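Local coordinates for protein glycosyltransferase (Streptomyces viridochromogenes, PDB 2IUY) that probably transfers a sugar from a nucleotide-activated donor in avilamycin A biosynthesis, as a retaining GT-B glycosyltransferase of family GT4 that binds UDP, at residues A[163-168]-A[234-239]. Sequence-based numbering, arbitrary orientation.
Sequences DFLLFM and AVLAMS
The ring of Phe167 meets the neighbouring strand obliquely: its CD1 lies 3.7 Å from the carbonyl oxygen of Leu236, and the ring also packs on Leu193 of strand 191-194. With CG anti to the backbone N (chi1 172°), this flat, apolar group bridges the strands on either side of its own. The peptide groups pair in parallel register, Leu166 beside Val235. Leu166 O accepts a nearly straight bond from Leu236 N at 2.9 Å, lying in the carbonyl plane, and Val235 CA brings a CA-H...O contact to the same oxygen. Before it, Leu166 N reaches Ala234 O in a weak, bent bond. Beyond it the strands splay, the axes of strands 165-168 and 234-237 running 42° apart in direction, and a water replaces the direct bond, accepting from Met168 N and donating to Leu236 O at 2.6 Å; it thus satisfies two backbone groups that the divergence has parted.

Apolar side chains pack on both faces. On one, Leu166 and Val235 lie side by side, CD2 of Leu166 3.8 Å from CG2 of Val235; the beta-branch of Val235 suits an extended strand, and helix 256-263 covers it through Val257 and Ala261. On the other, Leu165 rests CD2 on the CB of Ala234, 4.0 Å away, where a small alanine lets the leucine methyl lie close to the neighbouring backbone. The Leu165 and Leu236 side chains cross obliquely and touch through their CD1 methyls, 4.1 Å apart.

These are the two central strands, first and fourth in chain order, of a six-stranded parallel sheet ordered 3-2-1-4-5-6. Lys175 stands close to Phe167, and Val257 touches Met168 and Ala237 as well as Val235; both bind UDP, absent here, as befits the Rossmann-like, nucleotide-binding domain of a GT-B glycosyltransferase.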
loop_
_atom_site.group_PDB
_atom_site.type_symbol
_atom_site.label_atom_id
_atom_site.label_comp_id
_atom_site.label_asym_id
_atom_site.label_seq_id
_atom_site.Cartn_x
_atom_site.Cartn_y
_atom_site.Cartn_z
ATOM N N ASP A 163 -1.019 7.769 -23.292
ATOM C CA ASP A 163 0.359 8.239 -23.417
ATOM C C ASP A 163 0.827 8.892 -22.157
ATOM O O ASP A 163 2.003 9.211 -22.044
ATOM C CB ASP A 163 0.500 9.198 -24.597
ATOM C CG ASP A 163 0.666 8.456 -25.932
ATOM O OD1 ASP A 163 1.496 7.500 -25.986
ATOM O OD2 ASP A 163 -0.019 8.833 -26.919
ATOM N N PHE A 164 -0.096 9.087 -21.211
ATOM C CA PHE A 164 0.200 9.831 -19.972
ATOM C C PHE A 164 1.003 8.960 -18.981
ATOM O O PHE A 164 0.806 7.735 -18.939
ATOM C CB PHE A 164 -1.082 10.417 -19.355
ATOM C CG PHE A 164 -2.043 9.374 -18.745
ATOM C CD1 PHE A 164 -1.861 8.888 -17.430
ATOM C CD2 PHE A 164 -3.133 8.900 -19.481
ATOM C CE1 PHE A 164 -2.732 7.959 -16.881
ATOM C CE2 PHE A 164 -3.992 7.956 -18.942
ATOM C CZ PHE A 164 -3.790 7.474 -17.644
ATOM N N LEU A 165 1.909 9.592 -18.219
ATOM C CA LEU A 165 2.533 8.961 -17.017
ATOM C C LEU A 165 1.608 9.220 -15.810
ATOM O O LEU A 165 0.702 10.047 -15.912
ATOM C CB LEU A 165 3.943 9.467 -16.775
ATOM C CG LEU A 165 4.924 9.341 -17.967
ATOM C CD1 LEU A 165 6.384 9.795 -17.627
ATOM C CD2 LEU A 165 4.920 7.925 -18.544
ATOM N N LEU A 166 1.761 8.482 -14.722
ATOM C CA LEU A 166 0.751 8.556 -13.668
ATOM C C LEU A 166 1.402 8.612 -12.310
ATOM O O LEU A 166 2.238 7.764 -11.999
ATOM C CB LEU A 166 -0.217 7.370 -13.695
ATOM C CG LEU A 166 -1.229 7.299 -12.536
ATOM C CD1 LEU A 166 -2.289 8.405 -12.611
ATOM C CD2 LEU A 166 -1.939 5.924 -12.521
ATOM N N PHE A 167 1.013 9.618 -11.514
ATOM C CA PHE A 167 1.429 9.662 -10.144
ATOM C C PHE A 167 0.164 9.460 -9.310
ATOM O O PHE A 167 -0.815 10.156 -9.511
ATOM C CB PHE A 167 2.130 11.001 -9.820
ATOM C CG PHE A 167 2.407 11.191 -8.369
ATOM C CD1 PHE A 167 3.677 10.913 -7.841
ATOM C CD2 PHE A 167 1.390 11.653 -7.500
ATOM C CE1 PHE A 167 3.925 11.082 -6.441
ATOM C CE2 PHE A 167 1.635 11.820 -6.128
ATOM C CZ PHE A 167 2.924 11.531 -5.615
HETATM N N MSE A 168 0.197 8.504 -8.386
HETATM C CA MSE A 168 -0.975 8.188 -7.605
HETATM C C MSE A 168 -0.637 8.078 -6.127
HETATM O O MSE A 168 -0.040 7.080 -5.675
HETATM C CB MSE A 168 -1.669 6.909 -8.137
HETATM C CG MSE A 168 -2.918 6.620 -7.337
HETATM SE SE MSE A 168 -3.945 5.207 -8.084
HETATM C CE MSE A 168 -4.828 6.236 -9.485
ATOM N N ALA A 234 3.086 4.543 -17.692
ATOM C CA ALA A 234 3.916 4.059 -16.605
ATOM C C ALA A 234 3.458 4.779 -15.377
ATOM O O ALA A 234 2.849 5.830 -15.481
ATOM C CB ALA A 234 5.462 4.319 -16.847
ATOM N N VAL A 235 3.749 4.187 -14.219
ATOM C CA VAL A 235 3.483 4.830 -12.930
ATOM C C VAL A 235 4.827 5.272 -12.371
ATOM O O VAL A 235 5.820 4.589 -12.542
ATOM C CB VAL A 235 2.722 3.854 -11.966
ATOM C CG1 VAL A 235 2.860 4.288 -10.496
ATOM C CG2 VAL A 235 1.227 3.762 -12.395
ATOM N N LEU A 236 4.842 6.423 -11.726
ATOM C CA LEU A 236 6.035 7.021 -11.158
ATOM C C LEU A 236 5.862 7.004 -9.636
ATOM O O LEU A 236 4.935 7.632 -9.073
ATOM C CB LEU A 236 6.190 8.461 -11.675
ATOM C CG LEU A 236 6.146 8.722 -13.193
ATOM C CD1 LEU A 236 6.552 10.222 -13.516
ATOM C CD2 LEU A 236 7.042 7.751 -13.998
ATOM N N ALA A 237 6.721 6.237 -8.982
ATOM C CA ALA A 237 6.725 6.126 -7.516
ATOM C C ALA A 237 8.037 6.723 -7.037
ATOM O O ALA A 237 9.068 6.057 -7.026
ATOM C CB ALA A 237 6.615 4.647 -7.110
HETATM N N MSE A 238 8.000 7.998 -6.652
HETATM C CA MSE A 238 9.231 8.819 -6.568
HETATM C C MSE A 238 9.517 9.310 -5.175
HETATM O O MSE A 238 9.982 10.423 -5.008
HETATM C CB MSE A 238 9.098 10.030 -7.507
HETATM C CG MSE A 238 8.740 9.685 -8.959
HETATM SE SE MSE A 238 10.068 8.658 -9.880
HETATM C CE MSE A 238 11.400 10.114 -10.161
ATOM N N SER A 239 9.271 8.453 -4.186
ATOM C CA SER A 239 9.456 8.794 -2.794
ATOM C C SER A 239 10.883 9.307 -2.614
ATOM O O SER A 239 11.807 8.809 -3.255
ATOM C CB SER A 239 9.128 7.612 -1.872
ATOM O OG SER A 239 7.746 7.270 -1.955
HETATM O O HOH W 1 2.727 7.058 -7.903
#